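Local atomic coordinates of vacuolar aminopeptidase 1 (Saccharomyces cerevisiae, PDB entry 5JGF), a protein that removes N-terminal amino acids, preferably neutral or hydrophobic ones, from peptides and proteins in the yeast vacuole, working as a zinc-dependent dodecameric aminopeptidase. Residues 275-280 with 455-460; 34-39 with 269-274; 393-398 with 463-468; 263-268 with 447-452. All coordinates share one frame; numbering follows the deposited sequence.

Overall arrangement
The four contacts share a small set of helices. Contacts 1 and 4 both join helix 261-278 to helix 448-468, at two places about 14 Å apart between centres. Contact 2 packs helix 25-38 on the middle of helix 261-278, and contact 3 ties helix 383-396 to the C-terminal end of helix 448-468. Contact 4 is buried and lies near the zinc site. It is made of aliphatic and aromatic groups. Contact 2 is also apolar but only partly buried. Contact 1 adds an aromatic ring face and an amide at a solvent edge. Contact 3 is farthest from the chain centre and is the most polar, with an arginine and a water.

Contact 1 (275-280 with 455-460); sequences ICYAKD and FFNGFF
Tyr277 and Phe460 make the tight part of this contact. The CB of Phe460 sits over the centre of the Tyr277 ring, 3.6 Å from its centroid and 10° off the ring normal. This is a CH-pi contact. The two rings themselves barely overlap. Their planes lie at 28°, but they are slid apart, with centroids 5.5 Å from each other. The first torsions explain this. Tyr277 has CG anti to its backbone N (chi1 163°), which brings the ring up to the other helix. Phe460 has CG anti to the carbonyl carbon, and its ring runs away from Tyr277 while the CB stays. The carbonyl oxygen of Phe460 also lies 3.6 Å from Tyr277 CE2.

The contact joins the C-terminal end of helix 261-278 to the middle of helix 448-468. Both helices pack on the central mixed sheet of the zinc aminopeptidase fold. Tyr277 and Phe460 both rest on Ser290 of strand 289-295. Phe460 also touches Val292. With the ring of Tyr277 cut back to an alanine, Phe460 CB is likely to lose its aromatic cover, and a gap would probably open above Ser290.

The other side is looser and faces solvent. The amide of Asn457 comes nearer at its end, and its ND2 is 3.4 Å from Tyr277 CB. Its OD1 takes a weak hydrogen bond from Lys461. Cys276 is exposed and adds little, with its CB 4.4 Å from Asn457 ND2.

Contact 2 (34-39 with 269-274); sequences ELLDKH and AAMIAL
Leu35 meets Ile272 and Leu36 meets Met271 without any flat group between them. The one ring in the two segments, that of His39, has the carbonyl oxygen of Leu35 at its edge, in the ring plane. It packs on Ile275 beyond the contact. The arrangement is helix-on-helix packing in the alpha/beta fold of the M18 peptidases. Helix 25-38 lies beside helix 261-278, and both reach the central mixed sheet.

Two pairs of side chains carry the contact. On the more open side, Leu35 CD2 touches Ile272 CD1 at 4.0 Å. The CB of Ile272 points away from helix 25-38, but CD1 at the end of its longer branch comes back to it. The two side chains cross at about a right angle.

The second pair is buried. Leu36 also packs on Leu70 and Ala72 of strand 69-76, and Met271 on Val292 and Leu294 of strand 289-295. The pair thus lies where the two helices meet these strands. Met271 is bent at chi2 and chi3 (-56° and -48°), which brings its methyl end up against Leu36. There Met271 CE lies 3.8 Å from Leu36 CD2 and 4.1 Å from both CG and CD1 of Leu36.

Contact 3 (393-398 with 463-468); sequences ARRNGD and WRSVYD
Arg395 reaches across to Ser465 and Val466 from the last turn of helix 383-396. Ala393 opens the segment, and its carbonyl oxygen takes the N-H of Asp398 at 2.9 Å. Arg394 turns elsewhere, to a salt bridge with Glu391 and to Pro209 of a neighbouring subunit.

Arg395 carries the contact. Its chain is extended from CG to NE, which takes the guanidinium as far as the second helix. Val466 CG2 lies over one face of the group, offset toward the rim, and is 3.4 Å from Arg395 NH1. Ser465 OG lies at the edge, near the plane. A water accepts a hydrogen bond from Arg395 NH2 at 3.1 Å and gives one to Ser465 O at 3.0 Å. The charge is met by Glu391, in a salt bridge to NE. Were Arg395 replaced by an alanine, Glu391 would probably lose one of its counter-charges, the water would lose the N-H of NH2, and Val466 CG2 would be uncovered.

Asn396 ends the helix. Its ND2 donates to Asp398 OD2 at 2.7 Å, nearly straight at 166°. Gly397 follows with positive phi (75°), and the Asp398 N to Ala393 O bond closes the helix end around it. Asp398 also forms a salt bridge with Lys454.

The site lies at the far end of helix 448-468. Val466 packs on Leu388 and Leu392 of helix 383-396. Trp463 and Tyr467 rest on Ile339 of strand 339-347.

Contact 4 (263-268 with 447-452); sequences DRLCSF and KDVGLG
Leu265 and Val449 bring the two backbones closest, with their CA atoms 7.0 Å apart. Segment 263-268 belongs to the first turns of helix 261-278, and a cis peptide bond precedes Asp263. Segment 447-452 enters helix 448-468. Helical bonds hold each of them, Phe268 N to Arg264 O in one and Gly452 N to Asp448 O in the other.

Val449 works as a two-pronged group. Its CG2 touches Leu265 CD1 at 3.7 Å. Its CG1 comes to the edge of the Phe268 ring, near the ring plane, at 4.1 Å from both CD2 and CE2 of Phe268. Valine branches at CB, and chi1 of 174° sets CG1 anti to the backbone N and CG2 beside it. One valine thus serves two residues one turn apart on helix 261-278.

The contact is part of the buried core around the two-zinc centre of this M18 aminopeptidase. The side chain of Leu265 is about 9 Å from a bound zinc ion. Asp262, just before the segment, is a ligand of both zinc ions, and Asp263 bonds through its carboxylate to the backbone N of His91 and of Val345.

Other elements close over the apolar side chains. Leu265 also packs on Val345 and Ile432 of the central sheet. Phe15 and Phe18 of helix 7-21 meet the Phe268 ring, Phe15 in an edge-to-face pair and Phe18 with the planes at about 30°.

Contact 1 (275-280 with 455-460)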
loop_
_atom_site.group_PDB
_atom_site.type_symbol
_atom_site.label_atom_id
_atom_site.label_comp_id
_atom_site.label_asym_id
_atom_site.label_seq_id
_atom_site.Cartn_x
_atom_site.Cartn_y
_atom_site.Cartn_z
ATOM N N ILE D 275 2.722 29.844 53.744
ATOM C CA ILE D 275 3.125 29.719 55.139
ATOM C C ILE D 275 4.124 30.805 55.531
ATOM O O ILE D 275 3.995 31.414 56.595
ATOM C CB ILE D 275 3.717 28.307 55.420
ATOM C CG1 ILE D 275 2.625 27.394 55.986
ATOM C CG2 ILE D 275 4.873 28.390 56.411
ATOM C CD1 ILE D 275 1.393 27.297 55.129
ATOM N N CYS D 276 5.114 31.048 54.677
ATOM C CA CYS D 276 6.111 32.080 54.946
ATOM C C CYS D 276 5.423 33.433 55.032
ATOM O O CYS D 276 5.752 34.259 55.882
ATOM C CB CYS D 276 7.161 32.124 53.834
ATOM S SG CYS D 276 8.274 30.708 53.805
ATOM N N TYR D 277 4.468 33.652 54.136
ATOM C CA TYR D 277 3.717 34.897 54.093
ATOM C C TYR D 277 2.830 35.047 55.326
ATOM O O TYR D 277 2.766 36.119 55.933
ATOM C CB TYR D 277 2.870 34.936 52.815
ATOM C CG TYR D 277 1.759 35.961 52.819
ATOM C CD1 TYR D 277 0.436 35.577 53.038
ATOM C CD2 TYR D 277 2.024 37.313 52.598
ATOM C CE1 TYR D 277 -0.596 36.513 53.035
ATOM C CE2 TYR D 277 1.002 38.255 52.594
ATOM C CZ TYR D 277 -0.305 37.849 52.814
ATOM O OH TYR D 277 -1.319 38.779 52.816
ATOM N N ALA D 278 2.160 33.961 55.694
ATOM C CA ALA D 278 1.261 33.949 56.844
ATOM C C ALA D 278 1.963 34.298 58.155
ATOM O O ALA D 278 1.343 34.848 59.068
ATOM C CB ALA D 278 0.599 32.581 56.964
ATOM N N LYS D 279 3.248 33.974 58.242
ATOM C CA LYS D 279 4.032 34.236 59.445
ATOM C C LYS D 279 4.019 35.706 59.850
ATOM O O LYS D 279 4.059 36.024 61.039
ATOM C CB LYS D 279 5.475 33.768 59.243
ATOM N N ASP D 280 3.962 36.600 58.869
ATOM C CA ASP D 280 3.962 38.026 59.167
ATOM C C ASP D 280 2.609 38.686 59.000
ATOM O O ASP D 280 2.506 39.911 59.045
ATOM C CB ASP D 280 4.977 38.753 58.287
ATOM C CG ASP D 280 6.391 38.309 58.554
ATOM O OD1 ASP D 280 6.714 38.059 59.735
ATOM O OD2 ASP D 280 7.181 38.217 57.592
ATOM N N PHE D 455 8.748 33.860 44.198
ATOM C CA PHE D 455 7.760 34.531 43.372
ATOM C C PHE D 455 6.368 34.515 44.001
ATOM O O PHE D 455 5.704 35.547 44.074
ATOM C CB PHE D 455 7.683 33.890 41.988
ATOM C CG PHE D 455 6.592 34.456 41.138
ATOM C CD1 PHE D 455 6.726 35.715 40.564
ATOM C CD2 PHE D 455 5.403 33.761 40.964
ATOM C CE1 PHE D 455 5.687 36.273 39.830
ATOM C CE2 PHE D 455 4.357 34.311 40.233
ATOM C CZ PHE D 455 4.498 35.571 39.666
ATOM N N PHE D 456 5.925 33.342 44.449
ATOM C CA PHE D 456 4.602 33.205 45.054
ATOM C C PHE D 456 4.471 34.019 46.336
ATOM O O PHE D 456 3.390 34.522 46.652
ATOM C CB PHE D 456 4.305 31.730 45.344
ATOM C CG PHE D 456 4.121 30.892 44.105
ATOM C CD1 PHE D 456 4.630 29.600 44.044
ATOM C CD2 PHE D 456 3.432 31.395 43.007
ATOM C CE1 PHE D 456 4.459 28.817 42.902
ATOM C CE2 PHE D 456 3.253 30.619 41.858
ATOM C CZ PHE D 456 3.769 29.332 41.808
ATOM N N ASN D 457 5.570 34.139 47.073
ATOM C CA ASN D 457 5.574 34.910 48.313
ATOM C C ASN D 457 5.342 36.366 47.918
ATOM O O ASN D 457 4.538 37.072 48.534
ATOM C CB ASN D 457 6.920 34.767 49.028
ATOM C CG ASN D 457 6.924 35.408 50.409
ATOM O OD1 ASN D 457 7.930 35.962 50.842
ATOM N ND2 ASN D 457 5.801 35.320 51.109
ATOM N N GLY D 458 6.043 36.798 46.873
ATOM C CA GLY D 458 5.897 38.159 46.386
ATOM C C GLY D 458 4.482 38.429 45.909
ATOM O O GLY D 458 3.976 39.549 46.029
ATOM N N PHE D 459 3.837 37.403 45.359
ATOM C CA PHE D 459 2.465 37.536 44.882
ATOM C C PHE D 459 1.515 37.863 46.033
ATOM O O PHE D 459 0.733 38.810 45.951
ATOM C CB PHE D 459 1.998 36.241 44.208
ATOM C CG PHE D 459 0.512 36.186 43.971
ATOM C CD1 PHE D 459 -0.079 36.956 42.974
ATOM C CD2 PHE D 459 -0.301 35.379 44.763
ATOM C CE1 PHE D 459 -1.461 36.920 42.767
ATOM C CE2 PHE D 459 -1.682 35.338 44.566
ATOM C CZ PHE D 459 -2.263 36.108 43.566
ATOM N N PHE D 460 1.574 37.077 47.103
ATOM C CA PHE D 460 0.688 37.316 48.238
ATOM C C PHE D 460 0.937 38.679 48.876
ATOM O O PHE D 460 -0.001 39.364 49.288
ATOM C CB PHE D 460 0.839 36.208 49.283
ATOM C CG PHE D 460 0.203 34.906 48.875
ATOM C CD1 PHE D 460 -1.137 34.862 48.503
ATOM C CD2 PHE D 460 0.937 33.723 48.876
ATOM C CE1 PHE D 460 -1.740 33.663 48.138
ATOM C CE2 PHE D 460 0.341 32.516 48.513
ATOM C CZ PHE D 460 -0.999 32.487 48.145
#

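Contact 2 (34-39 with 269-274)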
loop_
_atom_site.group_PDB
_atom_site.type_symbol
_atom_site.label_atom_id
_atom_site.label_comp_id
_atom_site.label_asym_id
_atom_site.label_seq_id
_atom_site.Cartn_x
_atom_site.Cartn_y
_atom_site.Cartn_z
ATOM N N GLU D 34 -0.730 18.907 58.096
ATOM C CA GLU D 34 0.128 18.874 59.271
ATOM C C GLU D 34 0.950 20.149 59.376
ATOM O O GLU D 34 1.133 20.693 60.470
ATOM C CB GLU D 34 1.046 17.662 59.188
ATOM C CG GLU D 34 1.833 17.391 60.448
ATOM C CD GLU D 34 2.568 16.058 60.371
ATOM O OE1 GLU D 34 3.606 15.874 61.034
ATOM O OE2 GLU D 34 2.112 15.172 59.627
ATOM N N LEU D 35 1.439 20.621 58.233
ATOM C CA LEU D 35 2.234 21.844 58.175
ATOM C C LEU D 35 1.373 23.043 58.557
ATOM O O LEU D 35 1.818 23.941 59.280
ATOM C CB LEU D 35 2.783 22.040 56.758
ATOM C CG LEU D 35 3.664 23.272 56.530
ATOM C CD1 LEU D 35 4.930 23.142 57.369
ATOM C CD2 LEU D 35 4.011 23.396 55.048
ATOM N N LEU D 36 0.142 23.055 58.058
ATOM C CA LEU D 36 -0.791 24.136 58.358
ATOM C C LEU D 36 -1.147 24.138 59.845
ATOM O O LEU D 36 -1.246 25.203 60.460
ATOM C CB LEU D 36 -2.057 23.992 57.508
ATOM C CG LEU D 36 -1.848 24.289 56.019
ATOM C CD1 LEU D 36 -2.992 23.700 55.207
ATOM C CD2 LEU D 36 -1.745 25.794 55.805
ATOM N N ASP D 37 -1.343 22.950 60.417
ATOM C CA ASP D 37 -1.662 22.842 61.842
ATOM C C ASP D 37 -0.534 23.483 62.640
ATOM O O ASP D 37 -0.765 24.293 63.535
ATOM C CB ASP D 37 -1.783 21.381 62.287
ATOM C CG ASP D 37 -3.033 20.701 61.772
ATOM O OD1 ASP D 37 -4.017 21.397 61.445
ATOM O OD2 ASP D 37 -3.035 19.453 61.717
ATOM N N LYS D 38 0.693 23.099 62.307
ATOM C CA LYS D 38 1.872 23.615 62.982
ATOM C C LYS D 38 1.975 25.133 62.890
ATOM O O LYS D 38 2.507 25.781 63.790
ATOM C CB LYS D 38 3.133 22.972 62.395
ATOM C CG LYS D 38 4.419 23.666 62.804
ATOM C CD LYS D 38 5.651 22.902 62.360
ATOM C CE LYS D 38 6.909 23.682 62.711
ATOM N NZ LYS D 38 8.091 22.796 62.873
ATOM N N HIS D 39 1.467 25.700 61.802
ATOM C CA HIS D 39 1.528 27.143 61.623
ATOM C C HIS D 39 0.240 27.854 62.012
ATOM O O HIS D 39 -0.078 28.937 61.520
ATOM C CB HIS D 39 1.951 27.459 60.190
ATOM C CG HIS D 39 3.401 27.188 59.935
ATOM N ND1 HIS D 39 4.387 28.115 60.199
ATOM C CD2 HIS D 39 4.039 26.066 59.527
ATOM C CE1 HIS D 39 5.569 27.576 59.964
ATOM N NE2 HIS D 39 5.387 26.333 59.556
ATOM N N ALA D 269 5.779 24.678 46.381
ATOM C CA ALA D 269 6.262 26.053 46.344
ATOM C C ALA D 269 5.174 27.042 46.761
ATOM O O ALA D 269 5.444 27.993 47.496
ATOM C CB ALA D 269 6.772 26.397 44.946
ATOM N N ALA D 270 3.949 26.822 46.291
ATOM C CA ALA D 270 2.847 27.716 46.637
ATOM C C ALA D 270 2.485 27.636 48.120
ATOM O O ALA D 270 2.264 28.666 48.762
ATOM C CB ALA D 270 1.620 27.403 45.777
ATOM N N MET D 271 2.422 26.425 48.667
ATOM C CA MET D 271 2.082 26.259 50.080
ATOM C C MET D 271 3.157 26.833 50.999
ATOM O O MET D 271 2.846 27.476 52.005
ATOM C CB MET D 271 1.864 24.783 50.426
ATOM C CG MET D 271 0.527 24.215 49.973
ATOM S SD MET D 271 -0.921 25.132 50.591
ATOM C CE MET D 271 -0.551 25.293 52.262
ATOM N N ILE D 272 4.421 26.601 50.662
ATOM C CA ILE D 272 5.510 27.125 51.476
ATOM C C ILE D 272 5.457 28.647 51.434
ATOM O O ILE D 272 5.660 29.316 52.446
ATOM C CB ILE D 272 6.884 26.630 50.968
ATOM C CG1 ILE D 272 6.996 25.116 51.176
ATOM C CG2 ILE D 272 8.012 27.346 51.699
ATOM C CD1 ILE D 272 6.876 24.674 52.623
ATOM N N ALA D 273 5.171 29.197 50.259
ATOM C CA ALA D 273 5.082 30.644 50.119
ATOM C C ALA D 273 3.957 31.176 51.004
ATOM O O ALA D 273 4.115 32.198 51.676
ATOM C CB ALA D 273 4.827 31.018 48.668
ATOM N N LEU D 274 2.822 30.481 51.005
ATOM C CA LEU D 274 1.680 30.896 51.816
ATOM C C LEU D 274 2.040 30.897 53.302
ATOM O O LEU D 274 1.700 31.829 54.031
ATOM C CB LEU D 274 0.487 29.960 51.589
ATOM C CG LEU D 274 -0.748 30.300 52.433
ATOM C CD1 LEU D 274 -1.352 31.599 51.926
ATOM C CD2 LEU D 274 -1.771 29.177 52.365
#

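Contact 3 (393-398 with 463-468)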
loop_
_atom_site.group_PDB
_atom_site.type_symbol
_atom_site.label_atom_id
_atom_site.label_comp_id
_atom_site.label_asym_id
_atom_site.label_seq_id
_atom_site.Cartn_x
_atom_site.Cartn_y
_atom_site.Cartn_z
ATOM N N ALA D 393 6.664 41.067 39.162
ATOM C CA ALA D 393 8.027 40.547 39.162
ATOM C C ALA D 393 9.053 41.676 39.229
ATOM O O ALA D 393 10.028 41.588 39.978
ATOM C CB ALA D 393 8.265 39.698 37.918
ATOM N N ARG D 394 8.836 42.732 38.448
ATOM C CA ARG D 394 9.759 43.863 38.447
ATOM C C ARG D 394 9.877 44.462 39.845
ATOM O O ARG D 394 10.959 44.868 40.262
ATOM C CB ARG D 394 9.304 44.937 37.449
ATOM C CG ARG D 394 9.466 44.531 35.983
ATOM C CD ARG D 394 9.321 45.724 35.043
ATOM N NE ARG D 394 7.962 46.254 35.009
ATOM C CZ ARG D 394 7.005 45.821 34.192
ATOM N NH1 ARG D 394 7.253 44.845 33.329
ATOM N NH2 ARG D 394 5.797 46.367 34.241
ATOM N N ARG D 395 8.764 44.504 40.572
ATOM C CA ARG D 395 8.758 45.052 41.925
ATOM C C ARG D 395 9.451 44.155 42.947
ATOM O O ARG D 395 10.147 44.650 43.836
ATOM C CB ARG D 395 7.322 45.313 42.395
ATOM C CG ARG D 395 6.583 46.392 41.622
ATOM C CD ARG D 395 5.270 46.738 42.310
ATOM N NE ARG D 395 4.502 47.740 41.575
ATOM C CZ ARG D 395 3.377 48.292 42.021
ATOM N NH1 ARG D 395 2.888 47.945 43.205
ATOM N NH2 ARG D 395 2.740 49.192 41.283
ATOM N N ASN D 396 9.270 42.842 42.817
ATOM C CA ASN D 396 9.848 41.879 43.756
ATOM C C ASN D 396 11.238 41.387 43.371
ATOM O O ASN D 396 11.853 40.618 44.109
ATOM C CB ASN D 396 8.908 40.671 43.904
ATOM C CG ASN D 396 9.163 39.869 45.181
ATOM O OD1 ASN D 396 9.249 40.435 46.275
ATOM N ND2 ASN D 396 9.262 38.543 45.049
ATOM N N GLY D 397 11.737 41.824 42.222
ATOM C CA GLY D 397 13.051 41.384 41.799
ATOM C C GLY D 397 13.031 39.956 41.286
ATOM O O GLY D 397 14.004 39.217 41.440
ATOM N N ASP D 398 11.911 39.557 40.691
ATOM C CA ASP D 398 11.787 38.214 40.136
ATOM C C ASP D 398 11.901 38.297 38.626
ATOM O O ASP D 398 11.637 39.340 38.028
ATOM C CB ASP D 398 10.430 37.591 40.472
ATOM C CG ASP D 398 10.257 37.323 41.946
ATOM O OD1 ASP D 398 11.129 36.652 42.535
ATOM O OD2 ASP D 398 9.238 37.777 42.507
ATOM N N TRP D 463 0.290 41.509 45.242
ATOM C CA TRP D 463 -0.689 41.477 44.154
ATOM C C TRP D 463 -1.795 42.526 44.271
ATOM O O TRP D 463 -2.187 43.129 43.272
ATOM C CB TRP D 463 -1.328 40.088 44.016
ATOM C CG TRP D 463 -2.469 39.840 44.951
ATOM C CD1 TRP D 463 -2.402 39.317 46.209
ATOM C CD2 TRP D 463 -3.847 40.141 44.712
ATOM N NE1 TRP D 463 -3.656 39.274 46.770
ATOM C CE2 TRP D 463 -4.560 39.777 45.874
ATOM C CE3 TRP D 463 -4.548 40.689 43.629
ATOM C CZ2 TRP D 463 -5.948 39.940 45.985
ATOM C CZ3 TRP D 463 -5.928 40.851 43.739
ATOM C CH2 TRP D 463 -6.611 40.477 44.912
ATOM N N ARG D 464 -2.302 42.742 45.480
ATOM C CA ARG D 464 -3.379 43.712 45.668
ATOM C C ARG D 464 -2.928 45.115 45.267
ATOM O O ARG D 464 -3.632 45.813 44.537
ATOM C CB ARG D 464 -3.858 43.702 47.126
ATOM C CG ARG D 464 -5.100 44.556 47.406
ATOM C CD ARG D 464 -6.310 44.121 46.580
ATOM N NE ARG D 464 -6.390 44.823 45.301
ATOM C CZ ARG D 464 -7.288 44.567 44.352
ATOM N NH1 ARG D 464 -8.197 43.615 44.521
ATOM N NH2 ARG D 464 -7.285 45.277 43.232
ATOM N N SER D 465 -1.747 45.512 45.729
ATOM C CA SER D 465 -1.206 46.832 45.417
ATOM C C SER D 465 -0.957 47.014 43.922
ATOM O O SER D 465 -1.168 48.098 43.378
ATOM C CB SER D 465 0.098 47.063 46.183
ATOM O OG SER D 465 0.651 48.328 45.863
ATOM N N VAL D 466 -0.503 45.956 43.259
ATOM C CA VAL D 466 -0.234 46.026 41.826
ATOM C C VAL D 466 -1.519 46.068 41.003
ATOM O O VAL D 466 -1.645 46.873 40.078
ATOM C CB VAL D 466 0.619 44.822 41.350
ATOM C CG1 VAL D 466 0.734 44.831 39.830
ATOM C CG2 VAL D 466 2.001 44.889 41.976
ATOM N N TYR D 467 -2.475 45.207 41.339
ATOM C CA TYR D 467 -3.726 45.167 40.595
ATOM C C TYR D 467 -4.487 46.480 40.743
ATOM O O TYR D 467 -5.316 46.817 39.904
ATOM C CB TYR D 467 -4.584 43.982 41.057
ATOM C CG TYR D 467 -5.663 43.566 40.071
ATOM C CD1 TYR D 467 -5.460 43.674 38.690
ATOM C CD2 TYR D 467 -6.859 43.009 40.514
ATOM C CE1 TYR D 467 -6.424 43.232 37.780
ATOM C CE2 TYR D 467 -7.827 42.561 39.614
ATOM C CZ TYR D 467 -7.602 42.676 38.250
ATOM O OH TYR D 467 -8.550 42.222 37.361
ATOM N N ASP D 468 -4.200 47.223 41.807
ATOM C CA ASP D 468 -4.857 48.515 42.020
ATOM C C ASP D 468 -4.486 49.495 40.912
ATOM O O ASP D 468 -5.294 50.344 40.524
ATOM C CB ASP D 468 -4.453 49.131 43.360
ATOM C CG ASP D 468 -5.151 48.490 44.541
ATOM O OD1 ASP D 468 -6.229 47.894 44.351
ATOM O OD2 ASP D 468 -4.623 48.606 45.668
HETATM O O HOH W 1 0.799 50.341 43.464
#

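Contact 4 (263-268 with 447-452)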
loop_
_atom_site.group_PDB
_atom_site.type_symbol
_atom_site.label_atom_id
_atom_site.label_comp_id
_atom_site.label_asym_id
_atom_site.label_seq_id
_atom_site.Cartn_x
_atom_site.Cartn_y
_atom_site.Cartn_z
ATOM N N ASP D 263 2.007 17.922 39.672
ATOM C CA ASP D 263 2.261 19.354 39.879
ATOM C C ASP D 263 2.604 19.626 41.362
ATOM O O ASP D 263 2.296 20.686 41.903
ATOM C CB ASP D 263 0.997 20.132 39.442
ATOM C CG ASP D 263 1.148 21.650 39.525
ATOM O OD1 ASP D 263 2.260 22.166 39.294
ATOM O OD2 ASP D 263 0.142 22.346 39.803
ATOM N N ARG D 264 3.242 18.665 42.020
ATOM C CA ARG D 264 3.590 18.833 43.429
ATOM C C ARG D 264 4.718 19.846 43.579
ATOM O O ARG D 264 4.961 20.379 44.667
ATOM C CB ARG D 264 3.954 17.470 44.031
ATOM C CG ARG D 264 2.713 16.587 44.159
ATOM C CD ARG D 264 2.978 15.103 44.360
ATOM N NE ARG D 264 1.701 14.398 44.290
ATOM C CZ ARG D 264 1.541 13.089 44.452
ATOM N NH1 ARG D 264 2.588 12.317 44.701
ATOM N NH2 ARG D 264 0.331 12.547 44.349
ATOM N N LEU D 265 5.403 20.133 42.472
ATOM C CA LEU D 265 6.479 21.130 42.484
ATOM C C LEU D 265 5.854 22.507 42.764
ATOM O O LEU D 265 6.296 23.234 43.660
ATOM C CB LEU D 265 7.207 21.135 41.130
ATOM C CG LEU D 265 8.296 22.179 40.868
ATOM C CD1 LEU D 265 9.333 22.170 41.991
ATOM C CD2 LEU D 265 8.952 21.871 39.524
ATOM N N CYS D 266 4.830 22.863 41.993
ATOM C CA CYS D 266 4.146 24.141 42.197
ATOM C C CYS D 266 3.326 24.121 43.484
ATOM O O CYS D 266 3.238 25.127 44.187
ATOM C CB CYS D 266 3.212 24.461 41.026
ATOM S SG CYS D 266 4.047 25.059 39.550
ATOM N N SER D 267 2.712 22.981 43.783
ATOM C CA SER D 267 1.905 22.868 44.996
ATOM C C SER D 267 2.754 23.137 46.233
ATOM O O SER D 267 2.356 23.905 47.108
ATOM C CB SER D 267 1.269 21.479 45.092
ATOM O OG SER D 267 0.273 21.319 44.096
ATOM N N PHE D 268 3.926 22.511 46.295
ATOM C CA PHE D 268 4.841 22.689 47.424
ATOM C C PHE D 268 5.315 24.141 47.508
ATOM O O PHE D 268 5.261 24.764 48.574
ATOM C CB PHE D 268 6.051 21.765 47.264
ATOM C CG PHE D 268 7.048 21.855 48.390
ATOM C CD1 PHE D 268 6.874 21.110 49.555
ATOM C CD2 PHE D 268 8.170 22.675 48.280
ATOM C CE1 PHE D 268 7.808 21.177 50.596
ATOM C CE2 PHE D 268 9.108 22.750 49.314
ATOM C CZ PHE D 268 8.927 21.998 50.473
ATOM N N LYS D 447 17.603 25.359 41.645
ATOM C CA LYS D 447 17.224 26.639 42.256
ATOM C C LYS D 447 15.746 26.987 42.046
ATOM O O LYS D 447 15.216 27.904 42.676
ATOM C CB LYS D 447 18.051 27.794 41.661
ATOM C CG LYS D 447 19.460 27.984 42.190
ATOM C CD LYS D 447 19.975 29.393 41.852
ATOM C CE LYS D 447 19.048 30.469 42.431
ATOM N NZ LYS D 447 19.643 31.833 42.312
ATOM N N ASP D 448 15.081 26.261 41.156
ATOM C CA ASP D 448 13.690 26.560 40.841
ATOM C C ASP D 448 12.645 26.430 41.943
ATOM O O ASP D 448 11.665 27.173 41.951
ATOM C CB ASP D 448 13.280 25.783 39.587
ATOM C CG ASP D 448 13.852 26.409 38.325
ATOM O OD1 ASP D 448 14.420 25.689 37.477
ATOM O OD2 ASP D 448 13.736 27.644 38.186
ATOM N N VAL D 449 12.833 25.509 42.879
ATOM C CA VAL D 449 11.877 25.394 43.976
ATOM C C VAL D 449 11.928 26.720 44.744
ATOM O O VAL D 449 10.897 27.340 45.013
ATOM C CB VAL D 449 12.243 24.241 44.939
ATOM C CG1 VAL D 449 11.309 24.251 46.142
ATOM C CG2 VAL D 449 12.143 22.904 44.211
ATOM N N GLY D 450 13.142 27.158 45.066
ATOM C CA GLY D 450 13.321 28.405 45.793
ATOM C C GLY D 450 12.844 29.627 45.030
ATOM O O GLY D 450 12.225 30.522 45.606
ATOM N N LEU D 451 13.134 29.681 43.734
ATOM C CA LEU D 451 12.707 30.820 42.930
ATOM C C LEU D 451 11.180 30.848 42.854
ATOM O O LEU D 451 10.571 31.920 42.791
ATOM C CB LEU D 451 13.320 30.737 41.526
ATOM C CG LEU D 451 14.843 30.929 41.478
ATOM C CD1 LEU D 451 15.362 30.596 40.088
ATOM C CD2 LEU D 451 15.200 32.364 41.850
ATOM N N GLY D 452 10.568 29.666 42.867
ATOM C CA GLY D 452 9.119 29.578 42.821
ATOM C C GLY D 452 8.518 30.127 44.103
ATOM O O GLY D 452 7.604 30.955 44.074
#